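Local coordinates for esterase (uncultured bacterium pCosCE1, PDB 7ATL), which hydrolyses carboxylic esters and also shows promiscuous acyltransferase activity, as a family VIII carboxylesterase related to the beta-lactamases, at residues A[83-94]-A[177-185]; A[113-122]-A[156-166]. All blocks are in the same frame, centred on the assembly; numbering follows the deposited sequence.

Both contacts lie on the same side of the chain's centre, in a mainly helical part of the beta-lactamase-like fold, and bury similar areas, 536 and 530 Å². Contact 1 is mostly buried and apolar: a loop's side chains lie along helix 174-186. Contact 2 is only partly buried and joins two stretches that leave helices 111-116 and 149-157, with two backbone hydrogen bonds between them. The two meet directly, their centres about 14 Å apart. Leu178 CD2 of contact 1 reaches Leu115 CD2 of contact 2 at 3.5 Å, and Val177 packs on Leu156, so helix 174-186 is shared packing ground for both.

Contact 1 of 2, residues A[83-94]-A[177-185]; sequences KLGLDDTVSRWL and VLGAVLEQV
In the helical region of the beta-lactamase-like fold, the loop after helix 67-80 packs along helix 174-186, with Trp93 laid against Val185. Val185 CG2 sits over the six-membered ring, 3.6 Å from its centroid and 4° off the normal, a well-centred CH-pi contact. The other methyl, CG1, anti to the backbone N (chi1 174°), reaches instead to Lys83 CB at 3.7 Å. One turn earlier, Val181 CG1 meets Trp93 CG obliquely at 3.8 Å. Gln184, next to Val185, brings its CG to 3.3 Å from Trp93 O. The indole is also held from within its own loop: Trp93 NE1 donates to Asp88 OD2 at 3.1 Å, with the oxygen nearly in the ring plane, and Arg92 CG lies over the face opposite Val185, toward the rim. This bond should limit rotation of the ring and hold its face on the Val185 methyl.

Aliphatic side chains extend the contact along the helix. Leu84 splits its methyls, CD1 going to Val185 CG2 and CD2 to Leu182 CD1, the latter at 3.9 Å. Leu94 CD1 rests on Ala180 CB at 3.9 Å, and Val90 CG1 crosses Val177 CG1 at about a right angle.

Beyond the pair, Leu182 and Val185 also touch Met78 of helix 67-80, Ala180 packs on Leu149 and Leu153 of helix 149-157, and Val90 turns to Leu114 of helix 111-116.

Contact 2 of 2, residues A[113-122]-A[156-166]; sequences HLLSHTAGLD and LAQADLLAEPG
Gly166 and Leu162 donate their backbone N-H groups to the stretch that follows helix 111-116, where the sequence His-Thr-Ala-Gly-Leu leads towards Tyr123, probably the second hydroxyl, beside Ser65 and Lys68, of an SxxK-type active site. The helix closes in a Schellman motif: His117 takes positive phi, Thr118 N returns to His113 O at 3.0 Å, and His117 N makes a second, weak bond to Leu114 O.

Two carbonyls of the loop that follows then receive bonds from segment 156-166. Gly166 N gives a short, nearly straight bond to Thr118 O (2.7 Å, 170°), although the donor is tilted 34° from the carbonyl plane; Pro165 CA adds a CA-H...O contact to the same oxygen at 3.2 Å. Leu162 N meets Gly120 O at 2.8 Å in the carbonyl plane, on a lone pair, and Leu161 CA makes a second, longer CH contact there. Gly120 has positive phi, and Ala163 O lies 3.7 Å from its CA, where a side chain would have no room.

Polar groups find partners beyond the pair: His113 ND1 accepts from Lys110 N, Asp122 OD2 is held by Gln127 NE2, and the backbone Asp122 N donates to Tyr133 OH. One face of the His113 imidazole carries the Pro165-Gly166 peptide, with Pro165 C over the ring centre and Gly166 N nearer the rim, so the ring covers this peptide link while its ND1 is engaged by the residue just before the helix.

Apolar contacts complete the pairing. Leu121 starts away from segment 156-166, but its branch turns back, CG lying anti to the carbonyl carbon (chi1 -63°). Leu121 CD2 thereby comes to 3.7 Å from Leu161 CD2 and 4.2 Å from Leu156 CD1.

Contact 1 of 2, residues A[83-94]-A[177-185]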
loop_
_atom_site.group_PDB
_atom_site.type_symbol
_atom_site.label_atom_id
_atom_site.label_comp_id
_atom_site.label_asym_id
_atom_site.label_seq_id
_atom_site.Cartn_x
_atom_site.Cartn_y
_atom_site.Cartn_z
ATOM N N LYS A 83 20.997 -0.826 11.868
ATOM C CA LYS A 83 20.995 0.665 11.876
ATOM C C LYS A 83 19.711 1.166 12.575
ATOM O O LYS A 83 19.702 2.318 13.059
ATOM C CB LYS A 83 21.134 1.189 10.444
ATOM C CG LYS A 83 22.477 0.927 9.773
ATOM C CD LYS A 83 22.764 1.916 8.618
ATOM C CE LYS A 83 23.916 1.530 7.705
ATOM N NZ LYS A 83 25.171 1.380 8.477
ATOM N N LEU A 84 18.697 0.297 12.677
ATOM C CA LEU A 84 17.373 0.545 13.299
ATOM C C LEU A 84 16.960 -0.693 14.110
ATOM O O LEU A 84 17.328 -1.808 13.706
ATOM C CB LEU A 84 16.395 0.823 12.152
ATOM C CG LEU A 84 14.984 1.248 12.533
ATOM C CD1 LEU A 84 15.019 2.478 13.402
ATOM C CD2 LEU A 84 14.165 1.534 11.292
ATOM N N GLY A 85 16.213 -0.524 15.202
ATOM C CA GLY A 85 15.712 -1.649 16.022
ATOM C C GLY A 85 14.191 -1.758 16.025
ATOM O O GLY A 85 13.506 -0.715 16.143
ATOM N N LEU A 86 13.654 -2.976 15.969
ATOM C CA LEU A 86 12.187 -3.200 16.084
ATOM C C LEU A 86 11.631 -2.553 17.361
ATOM O O LEU A 86 10.431 -2.188 17.348
ATOM C CB LEU A 86 11.897 -4.701 16.068
ATOM C CG LEU A 86 11.833 -5.307 14.669
ATOM C CD1 LEU A 86 11.673 -6.824 14.736
ATOM C CD2 LEU A 86 10.718 -4.664 13.846
ATOM N N ASP A 87 12.457 -2.428 18.414
ATOM C CA ASP A 87 12.052 -1.962 19.765
ATOM C C ASP A 87 12.649 -0.577 20.038
ATOM O O ASP A 87 12.643 -0.152 21.179
ATOM C CB ASP A 87 12.435 -3.001 20.824
ATOM C CG ASP A 87 11.570 -4.255 20.790
ATOM O OD1 ASP A 87 10.328 -4.135 20.894
ATOM O OD2 ASP A 87 12.130 -5.346 20.633
ATOM N N ASP A 88 13.161 0.108 19.027
ATOM C CA ASP A 88 13.507 1.543 19.156
ATOM C C ASP A 88 12.225 2.349 19.347
ATOM O O ASP A 88 11.213 2.072 18.647
ATOM C CB ASP A 88 14.221 2.049 17.910
ATOM C CG ASP A 88 15.638 1.533 17.806
ATOM O OD1 ASP A 88 15.980 0.621 18.594
ATOM O OD2 ASP A 88 16.374 2.055 16.950
ATOM N N THR A 89 12.263 3.335 20.233
ATOM C CA THR A 89 11.190 4.348 20.343
ATOM C C THR A 89 11.237 5.224 19.090
ATOM O O THR A 89 12.292 5.291 18.445
ATOM C CB THR A 89 11.318 5.157 21.633
ATOM O OG1 THR A 89 12.525 5.910 21.551
ATOM C CG2 THR A 89 11.294 4.259 22.853
ATOM N N VAL A 90 10.116 5.845 18.756
ATOM C CA VAL A 90 10.055 6.828 17.647
ATOM C C VAL A 90 10.769 8.089 18.119
ATOM O O VAL A 90 11.603 8.638 17.369
ATOM C CB VAL A 90 8.601 7.089 17.214
ATOM C CG1 VAL A 90 8.518 8.204 16.185
ATOM C CG2 VAL A 90 7.956 5.828 16.666
ATOM N N SER A 91 10.470 8.509 19.340
ATOM C CA SER A 91 11.035 9.742 19.945
ATOM C C SER A 91 12.579 9.709 19.929
ATOM O O SER A 91 13.207 10.777 19.852
ATOM C CB SER A 91 10.428 9.985 21.326
ATOM O OG SER A 91 11.008 9.179 22.354
ATOM N N ARG A 92 13.191 8.529 19.945
ATOM C CA ARG A 92 14.669 8.376 19.811
ATOM C C ARG A 92 15.155 8.972 18.480
ATOM O O ARG A 92 16.260 9.544 18.441
ATOM C CB ARG A 92 15.046 6.894 19.885
ATOM C CG ARG A 92 16.522 6.598 19.678
ATOM C CD ARG A 92 16.775 5.145 20.021
ATOM N NE ARG A 92 18.140 4.702 19.783
ATOM C CZ ARG A 92 18.611 3.516 20.152
ATOM N NH1 ARG A 92 17.816 2.651 20.758
ATOM N NH2 ARG A 92 19.868 3.200 19.912
ATOM N N TRP A 93 14.350 8.827 17.433
ATOM C CA TRP A 93 14.695 9.254 16.055
ATOM C C TRP A 93 14.058 10.616 15.719
ATOM O O TRP A 93 14.695 11.410 15.003
ATOM C CB TRP A 93 14.278 8.135 15.087
ATOM C CG TRP A 93 15.104 6.905 15.274
ATOM C CD1 TRP A 93 14.750 5.739 15.888
ATOM C CD2 TRP A 93 16.483 6.768 14.910
ATOM N NE1 TRP A 93 15.809 4.869 15.898
ATOM C CE2 TRP A 93 16.884 5.476 15.296
ATOM C CE3 TRP A 93 17.406 7.597 14.274
ATOM C CZ2 TRP A 93 18.176 5.007 15.052
ATOM C CZ3 TRP A 93 18.682 7.135 14.044
ATOM C CH2 TRP A 93 19.060 5.850 14.422
ATOM N N LEU A 94 12.838 10.879 16.209
ATOM C CA LEU A 94 12.142 12.191 16.055
ATOM C C LEU A 94 11.847 12.759 17.446
ATOM O O LEU A 94 10.767 12.550 17.970
ATOM C CB LEU A 94 10.870 11.965 15.219
ATOM C CG LEU A 94 11.083 11.196 13.918
ATOM C CD1 LEU A 94 9.759 10.866 13.237
ATOM C CD2 LEU A 94 11.985 11.973 12.983
ATOM N N VAL A 177 5.108 8.244 9.324
ATOM C CA VAL A 177 6.034 8.461 10.472
ATOM C C VAL A 177 7.316 7.638 10.240
ATOM O O VAL A 177 8.414 8.208 10.387
ATOM C CB VAL A 177 5.361 8.161 11.828
ATOM C CG1 VAL A 177 6.330 8.362 12.982
ATOM C CG2 VAL A 177 4.126 9.027 12.032
ATOM N N LEU A 178 7.182 6.372 9.827
ATOM C CA LEU A 178 8.327 5.459 9.604
ATOM C C LEU A 178 9.282 6.095 8.595
ATOM O O LEU A 178 10.507 6.094 8.837
ATOM C CB LEU A 178 7.806 4.104 9.123
ATOM C CG LEU A 178 8.873 3.021 8.926
ATOM C CD1 LEU A 178 9.651 2.730 10.204
ATOM C CD2 LEU A 178 8.220 1.763 8.397
ATOM N N GLY A 179 8.736 6.662 7.523
ATOM C CA GLY A 179 9.507 7.364 6.477
ATOM C C GLY A 179 10.435 8.406 7.065
ATOM O O GLY A 179 11.629 8.406 6.723
ATOM N N ALA A 180 9.909 9.250 7.953
ATOM C CA ALA A 180 10.700 10.294 8.633
ATOM C C ALA A 180 11.741 9.629 9.541
ATOM O O ALA A 180 12.894 10.071 9.555
ATOM C CB ALA A 180 9.786 11.234 9.379
ATOM N N VAL A 181 11.380 8.575 10.256
ATOM C CA VAL A 181 12.405 7.844 11.051
ATOM C C VAL A 181 13.531 7.400 10.108
ATOM O O VAL A 181 14.707 7.634 10.426
ATOM C CB VAL A 181 11.826 6.635 11.802
ATOM C CG1 VAL A 181 12.944 5.747 12.338
ATOM C CG2 VAL A 181 10.881 7.063 12.908
ATOM N N LEU A 182 13.190 6.773 8.993
ATOM C CA LEU A 182 14.196 6.253 8.034
ATOM C C LEU A 182 15.144 7.376 7.570
ATOM O O LEU A 182 16.367 7.110 7.437
ATOM C CB LEU A 182 13.436 5.622 6.867
ATOM C CG LEU A 182 13.267 4.111 6.917
ATOM C CD1 LEU A 182 12.895 3.616 8.300
ATOM C CD2 LEU A 182 12.262 3.659 5.888
ATOM N N GLU A 183 14.632 8.593 7.344
ATOM C CA GLU A 183 15.458 9.794 7.006
ATOM C C GLU A 183 16.513 10.020 8.097
ATOM O O GLU A 183 17.685 10.249 7.767
ATOM C CB GLU A 183 14.619 11.068 6.878
ATOM C CG GLU A 183 13.694 11.077 5.682
ATOM C CD GLU A 183 12.903 12.365 5.500
ATOM O OE1 GLU A 183 12.587 13.028 6.542
ATOM O OE2 GLU A 183 12.594 12.700 4.306
ATOM N N GLN A 184 16.123 9.963 9.361
ATOM C CA GLN A 184 17.072 10.211 10.468
ATOM C C GLN A 184 18.101 9.083 10.531
ATOM O O GLN A 184 19.275 9.390 10.770
ATOM C CB GLN A 184 16.329 10.369 11.789
ATOM C CG GLN A 184 15.376 11.550 11.801
ATOM C CD GLN A 184 16.037 12.830 11.363
ATOM O OE1 GLN A 184 15.524 13.551 10.523
ATOM N NE2 GLN A 184 17.203 13.101 11.896
ATOM N N VAL A 185 17.701 7.835 10.294
ATOM C CA VAL A 185 18.646 6.674 10.341
ATOM C C VAL A 185 19.714 6.832 9.243
ATOM O O VAL A 185 20.911 6.660 9.563
ATOM C CB VAL A 185 17.913 5.324 10.216
ATOM C CG1 VAL A 185 18.893 4.165 10.120
ATOM C CG2 VAL A 185 16.905 5.100 11.334
#

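Contact 2 of 2, residues A[113-122]-A[156-166]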
loop_
_atom_site.group_PDB
_atom_site.type_symbol
_atom_site.label_atom_id
_atom_site.label_comp_id
_atom_site.label_asym_id
_atom_site.label_seq_id
_atom_site.Cartn_x
_atom_site.Cartn_y
_atom_site.Cartn_z
ATOM N N HIS A 113 5.451 -1.163 16.348
ATOM C CA HIS A 113 4.076 -0.633 16.414
ATOM C C HIS A 113 3.822 0.122 15.105
ATOM O O HIS A 113 2.722 -0.048 14.519
ATOM C CB HIS A 113 3.840 0.226 17.670
ATOM C CG HIS A 113 4.108 -0.427 18.986
ATOM N ND1 HIS A 113 4.709 0.265 20.044
ATOM C CD2 HIS A 113 3.846 -1.669 19.455
ATOM C CE1 HIS A 113 4.801 -0.523 21.098
ATOM N NE2 HIS A 113 4.284 -1.710 20.767
ATOM N N LEU A 114 4.768 0.940 14.645
ATOM C CA LEU A 114 4.589 1.620 13.329
ATOM C C LEU A 114 4.331 0.570 12.223
ATOM O O LEU A 114 3.411 0.767 11.421
ATOM C CB LEU A 114 5.797 2.496 12.986
ATOM C CG LEU A 114 6.027 3.726 13.857
ATOM C CD1 LEU A 114 7.172 4.563 13.310
ATOM C CD2 LEU A 114 4.764 4.564 13.964
ATOM N N LEU A 115 5.107 -0.513 12.181
ATOM C CA LEU A 115 5.084 -1.508 11.078
ATOM C C LEU A 115 3.736 -2.242 11.011
ATOM O O LEU A 115 3.383 -2.707 9.910
ATOM C CB LEU A 115 6.227 -2.499 11.293
ATOM C CG LEU A 115 7.623 -1.909 11.155
ATOM C CD1 LEU A 115 8.681 -2.929 11.535
ATOM C CD2 LEU A 115 7.860 -1.418 9.738
ATOM N N SER A 116 3.027 -2.377 12.134
ATOM C CA SER A 116 1.809 -3.213 12.264
ATOM C C SER A 116 0.606 -2.334 12.592
ATOM O O SER A 116 -0.483 -2.888 12.827
ATOM C CB SER A 116 2.009 -4.312 13.292
ATOM O OG SER A 116 3.023 -5.222 12.872
ATOM N N HIS A 117 0.780 -1.011 12.601
ATOM C CA HIS A 117 -0.331 -0.036 12.779
ATOM C C HIS A 117 -0.979 -0.216 14.159
ATOM O O HIS A 117 -2.208 -0.167 14.230
ATOM C CB HIS A 117 -1.366 -0.182 11.645
ATOM C CG HIS A 117 -0.860 0.233 10.306
ATOM N ND1 HIS A 117 -0.776 1.554 9.938
ATOM C CD2 HIS A 117 -0.399 -0.488 9.258
ATOM C CE1 HIS A 117 -0.286 1.631 8.713
ATOM N NE2 HIS A 117 -0.037 0.393 8.279
ATOM N N THR A 118 -0.178 -0.397 15.204
ATOM C CA THR A 118 -0.635 -0.553 16.606
ATOM C C THR A 118 -0.126 0.638 17.419
ATOM O O THR A 118 -0.228 0.585 18.655
ATOM C CB THR A 118 -0.137 -1.881 17.205
ATOM O OG1 THR A 118 1.294 -1.855 17.250
ATOM C CG2 THR A 118 -0.565 -3.105 16.427
ATOM N N ALA A 119 0.435 1.661 16.767
ATOM C CA ALA A 119 1.048 2.854 17.413
ATOM C C ALA A 119 0.005 3.751 18.098
ATOM O O ALA A 119 0.416 4.674 18.833
ATOM C CB ALA A 119 1.779 3.664 16.385
ATOM N N GLY A 120 -1.286 3.537 17.821
ATOM C CA GLY A 120 -2.384 4.386 18.318
ATOM C C GLY A 120 -2.639 5.584 17.417
ATOM O O GLY A 120 -3.479 6.458 17.779
ATOM N N LEU A 121 -1.988 5.612 16.260
ATOM C CA LEU A 121 -2.204 6.660 15.241
ATOM C C LEU A 121 -3.461 6.339 14.427
ATOM O O LEU A 121 -3.999 5.187 14.525
ATOM C CB LEU A 121 -0.949 6.747 14.378
ATOM C CG LEU A 121 0.295 7.161 15.156
ATOM C CD1 LEU A 121 1.565 6.889 14.361
ATOM C CD2 LEU A 121 0.198 8.626 15.545
ATOM N N ASP A 122 -3.932 7.345 13.695
ATOM C CA ASP A 122 -5.181 7.256 12.902
ATOM C C ASP A 122 -4.904 7.741 11.473
ATOM O O ASP A 122 -3.741 7.989 11.114
ATOM C CB ASP A 122 -6.318 8.030 13.588
ATOM C CG ASP A 122 -7.718 7.479 13.332
ATOM O OD1 ASP A 122 -7.850 6.540 12.498
ATOM O OD2 ASP A 122 -8.681 8.009 13.948
ATOM N N LEU A 156 0.636 16.060 13.441
ATOM C CA LEU A 156 0.181 14.713 13.912
ATOM C C LEU A 156 0.581 14.510 15.383
ATOM O O LEU A 156 -0.224 13.909 16.150
ATOM C CB LEU A 156 0.801 13.635 13.013
ATOM C CG LEU A 156 0.462 12.183 13.347
ATOM C CD1 LEU A 156 -1.044 11.940 13.313
ATOM C CD2 LEU A 156 1.155 11.253 12.372
ATOM N N ALA A 157 1.775 14.988 15.756
ATOM C CA ALA A 157 2.352 14.876 17.115
ATOM C C ALA A 157 1.425 15.549 18.129
ATOM O O ALA A 157 1.442 15.121 19.295
ATOM C CB ALA A 157 3.735 15.486 17.175
ATOM N N GLN A 158 0.658 16.560 17.692
ATOM C CA GLN A 158 -0.222 17.369 18.581
ATOM C C GLN A 158 -1.603 16.715 18.761
ATOM O O GLN A 158 -2.398 17.219 19.581
ATOM C CB GLN A 158 -0.376 18.780 18.028
ATOM C CG GLN A 158 0.911 19.589 18.031
ATOM C CD GLN A 158 0.653 20.870 17.282
ATOM O OE1 GLN A 158 1.259 21.142 16.248
ATOM N NE2 GLN A 158 -0.330 21.617 17.757
ATOM N N ALA A 159 -1.894 15.660 18.008
ATOM C CA ALA A 159 -3.156 14.908 18.123
ATOM C C ALA A 159 -3.030 13.824 19.202
ATOM O O ALA A 159 -1.998 13.194 19.334
ATOM C CB ALA A 159 -3.538 14.325 16.777
ATOM N N ASP A 160 -4.111 13.569 19.909
ATOM C CA ASP A 160 -4.236 12.413 20.816
ATOM C C ASP A 160 -3.966 11.135 20.012
ATOM O O ASP A 160 -4.541 10.982 18.912
ATOM C CB ASP A 160 -5.623 12.406 21.470
ATOM C CG ASP A 160 -5.860 13.547 22.450
ATOM O OD1 ASP A 160 -4.898 14.332 22.710
ATOM O OD2 ASP A 160 -7.009 13.633 22.968
ATOM N N LEU A 161 -3.146 10.240 20.567
ATOM C CA LEU A 161 -3.199 8.803 20.242
ATOM C C LEU A 161 -4.568 8.278 20.668
ATOM O O LEU A 161 -5.161 8.863 21.587
ATOM C CB LEU A 161 -2.082 8.072 20.974
ATOM C CG LEU A 161 -0.667 8.475 20.586
ATOM C CD1 LEU A 161 0.340 7.874 21.553
ATOM C CD2 LEU A 161 -0.361 8.060 19.153
ATOM N N LEU A 162 -5.035 7.197 20.048
ATOM C CA LEU A 162 -6.355 6.605 20.347
ATOM C C LEU A 162 -6.225 5.429 21.313
ATOM O O LEU A 162 -7.253 4.990 21.806
ATOM C CB LEU A 162 -7.013 6.210 19.025
ATOM C CG LEU A 162 -7.601 7.421 18.309
ATOM C CD1 LEU A 162 -6.572 8.099 17.432
ATOM C CD2 LEU A 162 -8.829 7.048 17.522
ATOM N N ALA A 163 -5.018 4.971 21.606
ATOM C CA ALA A 163 -4.793 3.754 22.410
ATOM C C ALA A 163 -3.304 3.584 22.720
ATOM O O ALA A 163 -2.467 4.169 21.989
ATOM C CB ALA A 163 -5.349 2.560 21.679
ATOM N N GLU A 164 -2.998 2.840 23.787
ATOM C CA GLU A 164 -1.608 2.469 24.149
ATOM C C GLU A 164 -0.956 1.816 22.938
ATOM O O GLU A 164 -1.505 0.858 22.371
ATOM C CB GLU A 164 -1.564 1.489 25.322
ATOM C CG GLU A 164 -1.109 2.095 26.629
ATOM C CD GLU A 164 -1.369 1.105 27.743
ATOM O OE1 GLU A 164 -0.785 0.008 27.638
ATOM O OE2 GLU A 164 -2.202 1.390 28.662
ATOM N N PRO A 165 0.204 2.343 22.485
ATOM C CA PRO A 165 0.999 1.678 21.450
ATOM C C PRO A 165 1.077 0.181 21.771
ATOM O O PRO A 165 1.365 -0.128 22.879
ATOM C CB PRO A 165 2.340 2.403 21.542
ATOM C CG PRO A 165 1.914 3.825 21.904
ATOM C CD PRO A 165 0.765 3.642 22.878
ATOM N N GLY A 166 0.681 -0.675 20.827
ATOM C CA GLY A 166 0.755 -2.138 20.956
ATOM C C GLY A 166 -0.569 -2.753 21.346
ATOM O O GLY A 166 -0.648 -3.964 21.286
#